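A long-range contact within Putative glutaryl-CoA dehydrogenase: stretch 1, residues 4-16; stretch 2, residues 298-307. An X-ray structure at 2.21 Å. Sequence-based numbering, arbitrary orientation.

Stretch 1 (4-16) FYALEDLLTPEEK
Stretch 2, residues 298-307: LLLAWRLARL

A single guanidinium, that of Arg306, ties together a backbone carbonyl and a carboxylate from a segment almost 300 residues earlier in the chain. Arg306 NH2 donates to Leu10 O at 2.7 Å (142° at the hydrogen) and to Glu15 OE1 at 3.1 Å, while Arg306 NH1 reaches Glu15 OE2 at 2.9 Å. The last two bonds make a two-pronged salt bridge, with Leu10 O and Glu15 OE2 both near the guanidinium plane, where its N-H groups point. The CA-to-CB bond of Arg306 runs sideways to stretch 1, and chi angles of m, m, t and -154° bring the end of the side chain nearer; the CA-to-CB bond of Glu15 (m, t, -38°) points toward the helix.

Stretch 2 is helical throughout (phi/psi near -63/-44), part of a longer helix. Stretch 1 begins as loop, with Ala6 at 44/51, forms a 3-10 segment over residues 7-10, extends at Leu11 (-106/152) and Thr12 (-76/168), then enters a helix at Pro13. Thr12 (p) is the N-cap: its OG1 accepts from Glu15 N at 3.1 Å, and Thr12 N donates back to Glu15 OE1 at 2.8 Å, so the carboxylate is held from its own stretch as well.

Both stretches advance in the same sense along the contact, Tyr5 and Leu7 meeting the start of the helix segment and Glu15 meeting Arg306. The closest CA pair is Leu7-Leu299, 7.5 Å apart. Leu7 (chi1 -91°, chi2 -6°, both off-rotamer) straddles two leucines: its CD2 lies 3.6 Å from Leu298 CB and its CD1 3.5 Å from Leu299 CD2. Leu299 (m, t) also places CD1 4.2 Å from Tyr5 CD2, obliquely to the ring. Leu10 (m, t) sets CD1 over one face of Trp302 (t, 80°), 4.1 Å from the five-membered ring centroid, a CH-pi contact. These apolar contacts and the polar anchor together bury 418 Å².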

ATOM      1  N   PHE A   4     -10.398 -22.092   3.539  1.00 14.59           N
ATOM      2  CA  PHE A   4      -9.012 -22.528   3.581  1.00 13.00           C
ATOM      3  C   PHE A   4      -8.561 -23.049   4.946  1.00 12.20           C
ATOM      4  O   PHE A   4      -7.707 -23.926   5.014  1.00 11.40           O
ATOM      5  CB  PHE A   4      -8.097 -21.384   3.124  1.00 12.50           C
ATOM      6  CG  PHE A   4      -6.655 -21.784   2.947  1.00 12.75           C
ATOM      7  CD1 PHE A   4      -6.305 -22.870   2.146  1.00 12.92           C
ATOM      8  CD2 PHE A   4      -5.641 -21.064   3.565  1.00 12.51           C
ATOM      9  CE1 PHE A   4      -4.972 -23.227   1.967  1.00 11.55           C
ATOM     10  CE2 PHE A   4      -4.305 -21.420   3.388  1.00 12.97           C
ATOM     11  CZ  PHE A   4      -3.976 -22.501   2.588  1.00 11.22           C
ATOM     12  N   TYR A   5      -9.125 -22.517   6.025  1.00 12.86           N
ATOM     13  CA  TYR A   5      -8.745 -22.938   7.373  1.00 12.69           C
ATOM     14  C   TYR A   5      -9.766 -23.852   8.033  1.00 13.62           C
ATOM     15  O   TYR A   5      -9.782 -24.001   9.259  1.00 14.32           O
ATOM     16  CB  TYR A   5      -8.486 -21.707   8.256  1.00 12.17           C
ATOM     17  CG  TYR A   5      -7.046 -21.223   8.282  1.00 10.40           C
ATOM     18  CD1 TYR A   5      -6.184 -21.444   7.204  1.00  9.35           C
ATOM     19  CD2 TYR A   5      -6.548 -20.520   9.379  1.00 12.02           C
ATOM     20  CE1 TYR A   5      -4.857 -20.976   7.219  1.00  9.88           C
ATOM     21  CE2 TYR A   5      -5.221 -20.044   9.402  1.00 10.94           C
ATOM     22  CZ  TYR A   5      -4.387 -20.277   8.319  1.00  9.05           C
ATOM     23  OH  TYR A   5      -3.092 -19.806   8.328  1.00  7.56           O
ATOM     24  N   ALA A   6     -10.609 -24.466   7.204  1.00 14.06           N
ATOM     25  CA  ALA A   6     -11.650 -25.395   7.639  1.00 14.55           C
ATOM     26  C   ALA A   6     -12.439 -24.937   8.859  1.00 15.01           C
ATOM     27  O   ALA A   6     -12.614 -25.706   9.812  1.00 14.66           O
ATOM     28  CB  ALA A   6     -11.050 -26.781   7.913  1.00 14.16           C
ATOM     29  N   LEU A   7     -12.937 -23.704   8.808  1.00 16.41           N
ATOM     30  CA  LEU A   7     -13.723 -23.163   9.893  1.00 18.20           C
ATOM     31  C   LEU A   7     -15.085 -23.849   9.936  1.00 18.07           C
ATOM     32  O   LEU A   7     -15.803 -23.718  10.927  1.00 18.38           O
ATOM     33  CB  LEU A   7     -13.953 -21.660   9.710  1.00 19.74           C
ATOM     34  CG  LEU A   7     -12.999 -20.603  10.289  1.00 23.64           C
ATOM     35  CD1 LEU A   7     -11.915 -21.213  11.181  1.00 23.68           C
ATOM     36  CD2 LEU A   7     -12.365 -19.855   9.143  1.00 24.86           C
ATOM     37  N   GLU A   8     -15.460 -24.575   8.883  1.00 17.78           N
ATOM     38  CA  GLU A   8     -16.751 -25.228   8.938  1.00 18.93           C
ATOM     39  C   GLU A   8     -16.737 -26.272  10.026  1.00 18.65           C
ATOM     40  O   GLU A   8     -17.792 -26.669  10.530  1.00 18.11           O
ATOM     41  CB  GLU A   8     -17.089 -25.828   7.608  1.00 21.07           C
ATOM     42  CG  GLU A   8     -17.484 -24.733   6.686  1.00 25.26           C
ATOM     43  CD  GLU A   8     -17.749 -25.223   5.295  1.00 27.66           C
ATOM     44  OE1 GLU A   8     -16.777 -25.538   4.572  1.00 28.72           O
ATOM     45  OE2 GLU A   8     -18.937 -25.316   4.928  1.00 30.76           O
ATOM     46  N   ASP A   9     -15.539 -26.724  10.398  1.00 18.35           N
ATOM     47  CA  ASP A   9     -15.427 -27.714  11.457  1.00 18.19           C
ATOM     48  C   ASP A   9     -15.910 -27.097  12.727  1.00 17.58           C
ATOM     49  O   ASP A   9     -16.314 -27.794  13.666  1.00 17.57           O
ATOM     50  CB  ASP A   9     -13.991 -28.145  11.633  1.00 16.03           C
ATOM     51  CG  ASP A   9     -13.534 -29.042  10.513  1.00 16.54           C
ATOM     52  OD1 ASP A   9     -14.414 -29.515   9.751  1.00 16.80           O
ATOM     53  OD2 ASP A   9     -12.317 -29.290  10.382  1.00 18.26           O
ATOM     54  N   LEU A  10     -15.890 -25.773  12.752  1.00 17.18           N
ATOM     55  CA  LEU A  10     -16.301 -25.053  13.932  1.00 16.50           C
ATOM     56  C   LEU A  10     -17.779 -24.652  13.912  1.00 16.65           C
ATOM     57  O   LEU A  10     -18.230 -23.888  14.776  1.00 16.87           O
ATOM     58  CB  LEU A  10     -15.442 -23.807  14.115  1.00 14.22           C
ATOM     59  CG  LEU A  10     -13.941 -24.012  14.234  1.00 14.05           C
ATOM     60  CD1 LEU A  10     -13.310 -22.641  14.257  1.00 15.03           C
ATOM     61  CD2 LEU A  10     -13.578 -24.775  15.488  1.00 14.84           C
ATOM     62  N   LEU A  11     -18.544 -25.157  12.941  1.00 16.97           N
ATOM     63  CA  LEU A  11     -19.966 -24.803  12.881  1.00 16.55           C
ATOM     64  C   LEU A  11     -20.844 -25.968  13.333  1.00 17.79           C
ATOM     65  O   LEU A  11     -20.462 -27.142  13.191  1.00 20.05           O
ATOM     66  CB  LEU A  11     -20.362 -24.411  11.476  1.00 15.57           C
ATOM     67  CG  LEU A  11     -19.657 -23.162  10.974  1.00 14.83           C
ATOM     68  CD1 LEU A  11     -19.823 -23.117   9.489  1.00 12.35           C
ATOM     69  CD2 LEU A  11     -20.235 -21.909  11.622  1.00 14.44           C
ATOM     70  N   THR A  12     -22.016 -25.650  13.875  1.00 18.53           N
ATOM     71  CA  THR A  12     -22.925 -26.697  14.301  1.00 18.20           C
ATOM     72  C   THR A  12     -23.553 -27.253  13.035  1.00 18.70           C
ATOM     73  O   THR A  12     -23.424 -26.685  11.962  1.00 20.25           O
ATOM     74  CB  THR A  12     -24.068 -26.148  15.208  1.00 16.23           C
ATOM     75  OG1 THR A  12     -24.880 -25.232  14.462  1.00 14.38           O
ATOM     76  CG2 THR A  12     -23.497 -25.418  16.421  1.00 16.25           C
ATOM     77  N   PRO A  13     -24.233 -28.390  13.144  1.00 20.53           N
ATOM     78  CA  PRO A  13     -24.885 -28.994  11.983  1.00 20.33           C
ATOM     79  C   PRO A  13     -25.996 -28.076  11.460  1.00 20.94           C
ATOM     80  O   PRO A  13     -26.201 -27.973  10.253  1.00 21.41           O
ATOM     81  CB  PRO A  13     -25.445 -30.285  12.552  1.00 19.34           C
ATOM     82  CG  PRO A  13     -24.430 -30.640  13.576  1.00 19.40           C
ATOM     83  CD  PRO A  13     -24.180 -29.337  14.265  1.00 19.10           C
ATOM     84  N   GLU A  14     -26.709 -27.424  12.380  1.00 21.33           N
ATOM     85  CA  GLU A  14     -27.801 -26.511  12.025  1.00 22.16           C
ATOM     86  C   GLU A  14     -27.272 -25.333  11.206  1.00 20.40           C
ATOM     87  O   GLU A  14     -27.836 -24.970  10.179  1.00 18.26           O
ATOM     88  CB  GLU A  14     -28.483 -25.971  13.291  1.00 25.69           C
ATOM     89  CG  GLU A  14     -29.739 -25.120  13.019  1.00 30.87           C
ATOM     90  CD  GLU A  14     -30.019 -24.063  14.105  1.00 34.12           C
ATOM     91  OE1 GLU A  14     -29.243 -23.078  14.201  1.00 34.41           O
ATOM     92  OE2 GLU A  14     -31.014 -24.217  14.858  1.00 35.07           O
ATOM     93  N   GLU A  15     -26.186 -24.736  11.685  1.00 19.60           N
ATOM     94  CA  GLU A  15     -25.573 -23.608  11.004  1.00 19.20           C
ATOM     95  C   GLU A  15     -25.099 -24.023   9.622  1.00 19.03           C
ATOM     96  O   GLU A  15     -25.260 -23.282   8.659  1.00 17.48           O
ATOM     97  CB  GLU A  15     -24.399 -23.079  11.829  1.00 17.14           C
ATOM     98  CG  GLU A  15     -24.814 -22.677  13.225  1.00 17.01           C
ATOM     99  CD  GLU A  15     -23.656 -22.309  14.118  1.00 16.21           C
ATOM    100  OE1 GLU A  15     -22.597 -22.963  14.037  1.00 17.06           O
ATOM    101  OE2 GLU A  15     -23.813 -21.371  14.921  1.00 16.85           O
ATOM    102  N   LYS A  16     -24.522 -25.215   9.524  1.00 20.58           N
ATOM    103  CA  LYS A  16     -24.026 -25.684   8.244  1.00 21.00           C
ATOM    104  C   LYS A  16     -25.131 -25.944   7.253  1.00 22.63           C
ATOM    105  O   LYS A  16     -24.918 -25.798   6.036  1.00 21.72           O
ATOM    106  CB  LYS A  16     -23.137 -26.922   8.429  1.00 20.27           C
ATOM    107  CG  LYS A  16     -21.781 -26.558   9.018  1.00 21.72           C
ATOM    108  CD  LYS A  16     -20.787 -27.700   9.023  1.00 20.24           C
ATOM    109  CE  LYS A  16     -21.162 -28.757  10.028  1.00 20.73           C
ATOM    110  NZ  LYS A  16     -19.943 -29.478  10.430  1.00 19.08           N
ATOM    111  N   LEU A 298     -13.064 -14.623   7.616  1.00 11.06           N
ATOM    112  CA  LEU A 298     -13.952 -15.633   8.193  1.00 14.20           C
ATOM    113  C   LEU A 298     -13.698 -15.832   9.676  1.00 13.94           C
ATOM    114  O   LEU A 298     -14.639 -15.983  10.461  1.00 14.52           O
ATOM    115  CB  LEU A 298     -13.791 -16.977   7.492  1.00 16.50           C
ATOM    116  CG  LEU A 298     -14.596 -17.220   6.227  1.00 18.79           C
ATOM    117  CD1 LEU A 298     -14.535 -18.698   5.915  1.00 20.87           C
ATOM    118  CD2 LEU A 298     -16.051 -16.803   6.424  1.00 18.92           C
ATOM    119  N   LEU A 299     -12.428 -15.839  10.059  1.00 13.01           N
ATOM    120  CA  LEU A 299     -12.078 -16.009  11.454  1.00 13.24           C
ATOM    121  C   LEU A 299     -12.618 -14.867  12.303  1.00 12.97           C
ATOM    122  O   LEU A 299     -13.160 -15.099  13.376  1.00 14.13           O
ATOM    123  CB  LEU A 299     -10.561 -16.126  11.606  1.00 14.17           C
ATOM    124  CG  LEU A 299      -9.961 -17.532  11.448  1.00 14.14           C
ATOM    125  CD1 LEU A 299      -8.468 -17.412  11.439  1.00 14.51           C
ATOM    126  CD2 LEU A 299     -10.392 -18.446  12.590  1.00 11.07           C
ATOM    127  N   LEU A 300     -12.474 -13.635  11.828  1.00 12.86           N
ATOM    128  CA  LEU A 300     -12.985 -12.484  12.573  1.00 13.56           C
ATOM    129  C   LEU A 300     -14.494 -12.643  12.755  1.00 13.91           C
ATOM    130  O   LEU A 300     -15.016 -12.498  13.860  1.00 14.34           O
ATOM    131  CB  LEU A 300     -12.712 -11.159  11.826  1.00 10.39           C
ATOM    132  CG  LEU A 300     -11.288 -10.607  11.732  1.00 11.20           C
ATOM    133  CD1 LEU A 300     -11.307  -9.233  11.073  1.00 10.96           C
ATOM    134  CD2 LEU A 300     -10.679 -10.505  13.119  1.00  9.23           C
ATOM    135  N   ALA A 301     -15.167 -12.943  11.644  1.00 14.27           N
ATOM    136  CA  ALA A 301     -16.613 -13.106  11.586  1.00 14.93           C
ATOM    137  C   ALA A 301     -17.085 -14.219  12.500  1.00 14.30           C
ATOM    138  O   ALA A 301     -18.067 -14.062  13.225  1.00 13.90           O
ATOM    139  CB  ALA A 301     -17.037 -13.394  10.158  1.00 12.82           C
ATOM    140  N   TRP A 302     -16.391 -15.344  12.441  1.00 14.24           N
ATOM    141  CA  TRP A 302     -16.719 -16.485  13.277  1.00 14.49           C
ATOM    142  C   TRP A 302     -16.555 -16.126  14.750  1.00 13.86           C
ATOM    143  O   TRP A 302     -17.443 -16.372  15.546  1.00 14.12           O
ATOM    144  CB  TRP A 302     -15.809 -17.669  12.940  1.00 15.33           C
ATOM    145  CG  TRP A 302     -15.800 -18.729  14.008  1.00 16.36           C
ATOM    146  CD1 TRP A 302     -16.736 -19.706  14.214  1.00 16.02           C
ATOM    147  CD2 TRP A 302     -14.879 -18.822  15.099  1.00 16.23           C
ATOM    148  NE1 TRP A 302     -16.459 -20.391  15.372  1.00 15.78           N
ATOM    149  CE2 TRP A 302     -15.327 -19.868  15.938  1.00 15.83           C
ATOM    150  CE3 TRP A 302     -13.721 -18.117  15.453  1.00 16.28           C
ATOM    151  CZ2 TRP A 302     -14.657 -20.225  17.114  1.00 14.67           C
ATOM    152  CZ3 TRP A 302     -13.053 -18.474  16.626  1.00 15.69           C
ATOM    153  CH2 TRP A 302     -13.525 -19.516  17.439  1.00 14.69           C
ATOM    154  N   ARG A 303     -15.414 -15.542  15.104  1.00 14.44           N
ATOM    155  CA  ARG A 303     -15.127 -15.169  16.490  1.00 14.89           C
ATOM    156  C   ARG A 303     -16.168 -14.227  17.070  1.00 14.70           C
ATOM    157  O   ARG A 303     -16.580 -14.360  18.217  1.00 14.27           O
ATOM    158  CB  ARG A 303     -13.745 -14.507  16.580  1.00 15.31           C
ATOM    159  CG  ARG A 303     -13.361 -14.029  17.977  1.00 13.65           C
ATOM    160  CD  ARG A 303     -13.582 -15.147  18.935  1.00 14.26           C
ATOM    161  NE  ARG A 303     -13.302 -14.804  20.316  1.00 14.60           N
ATOM    162  CZ  ARG A 303     -13.856 -15.444  21.335  1.00 14.12           C
ATOM    163  NH1 ARG A 303     -14.709 -16.427  21.090  1.00 13.73           N
ATOM    164  NH2 ARG A 303     -13.548 -15.117  22.581  1.00 15.19           N
ATOM    165  N   LEU A 304     -16.572 -13.267  16.255  1.00 15.56           N
ATOM    166  CA  LEU A 304     -17.547 -12.270  16.633  1.00 15.12           C
ATOM    167  C   LEU A 304     -18.921 -12.899  16.807  1.00 14.68           C
ATOM    168  O   LEU A 304     -19.698 -12.460  17.638  1.00 15.57           O
ATOM    169  CB  LEU A 304     -17.599 -11.194  15.546  1.00 15.88           C
ATOM    170  CG  LEU A 304     -17.396  -9.747  15.996  1.00 17.69           C
ATOM    171  CD1 LEU A 304     -16.086  -9.610  16.758  1.00 16.97           C
ATOM    172  CD2 LEU A 304     -17.421  -8.839  14.795  1.00 17.56           C
ATOM    173  N   ALA A 305     -19.219 -13.922  16.008  1.00 14.07           N
ATOM    174  CA  ALA A 305     -20.509 -14.601  16.083  1.00 14.99           C
ATOM    175  C   ALA A 305     -20.651 -15.301  17.420  1.00 14.94           C
ATOM    176  O   ALA A 305     -21.714 -15.261  18.032  1.00 14.62           O
ATOM    177  CB  ALA A 305     -20.657 -15.616  14.945  1.00 11.48           C
ATOM    178  N   ARG A 306     -19.583 -15.941  17.876  1.00 15.59           N
ATOM    179  CA  ARG A 306     -19.633 -16.630  19.158  1.00 17.01           C
ATOM    180  C   ARG A 306     -19.722 -15.619  20.292  1.00 16.09           C
ATOM    181  O   ARG A 306     -20.558 -15.760  21.177  1.00 15.16           O
ATOM    182  CB  ARG A 306     -18.412 -17.542  19.335  1.00 16.98           C
ATOM    183  CG  ARG A 306     -18.307 -18.649  18.278  1.00 16.44           C
ATOM    184  CD  ARG A 306     -19.575 -19.507  18.171  1.00 16.31           C
ATOM    185  NE  ARG A 306     -19.417 -20.614  17.225  1.00 18.52           N
ATOM    186  CZ  ARG A 306     -20.416 -21.203  16.567  1.00 19.54           C
ATOM    187  NH1 ARG A 306     -21.666 -20.798  16.743  1.00 21.47           N
ATOM    188  NH2 ARG A 306     -20.169 -22.191  15.719  1.00 21.33           N
ATOM    189  N   LEU A 307     -18.875 -14.597  20.263  1.00 15.93           N
ATOM    190  CA  LEU A 307     -18.921 -13.574  21.301  1.00 15.89           C
ATOM    191  C   LEU A 307     -20.332 -12.983  21.374  1.00 15.51           C
ATOM    192  O   LEU A 307     -20.856 -12.713  22.453  1.00 13.07           O
ATOM    193  CB  LEU A 307     -17.912 -12.457  21.003  1.00 14.36           C
ATOM    194  CG  LEU A 307     -16.430 -12.711  21.269  1.00 15.35           C
ATOM    195  CD1 LEU A 307     -15.606 -11.560  20.701  1.00 16.42           C
ATOM    196  CD2 LEU A 307     -16.200 -12.854  22.762  1.00 13.43           C
TER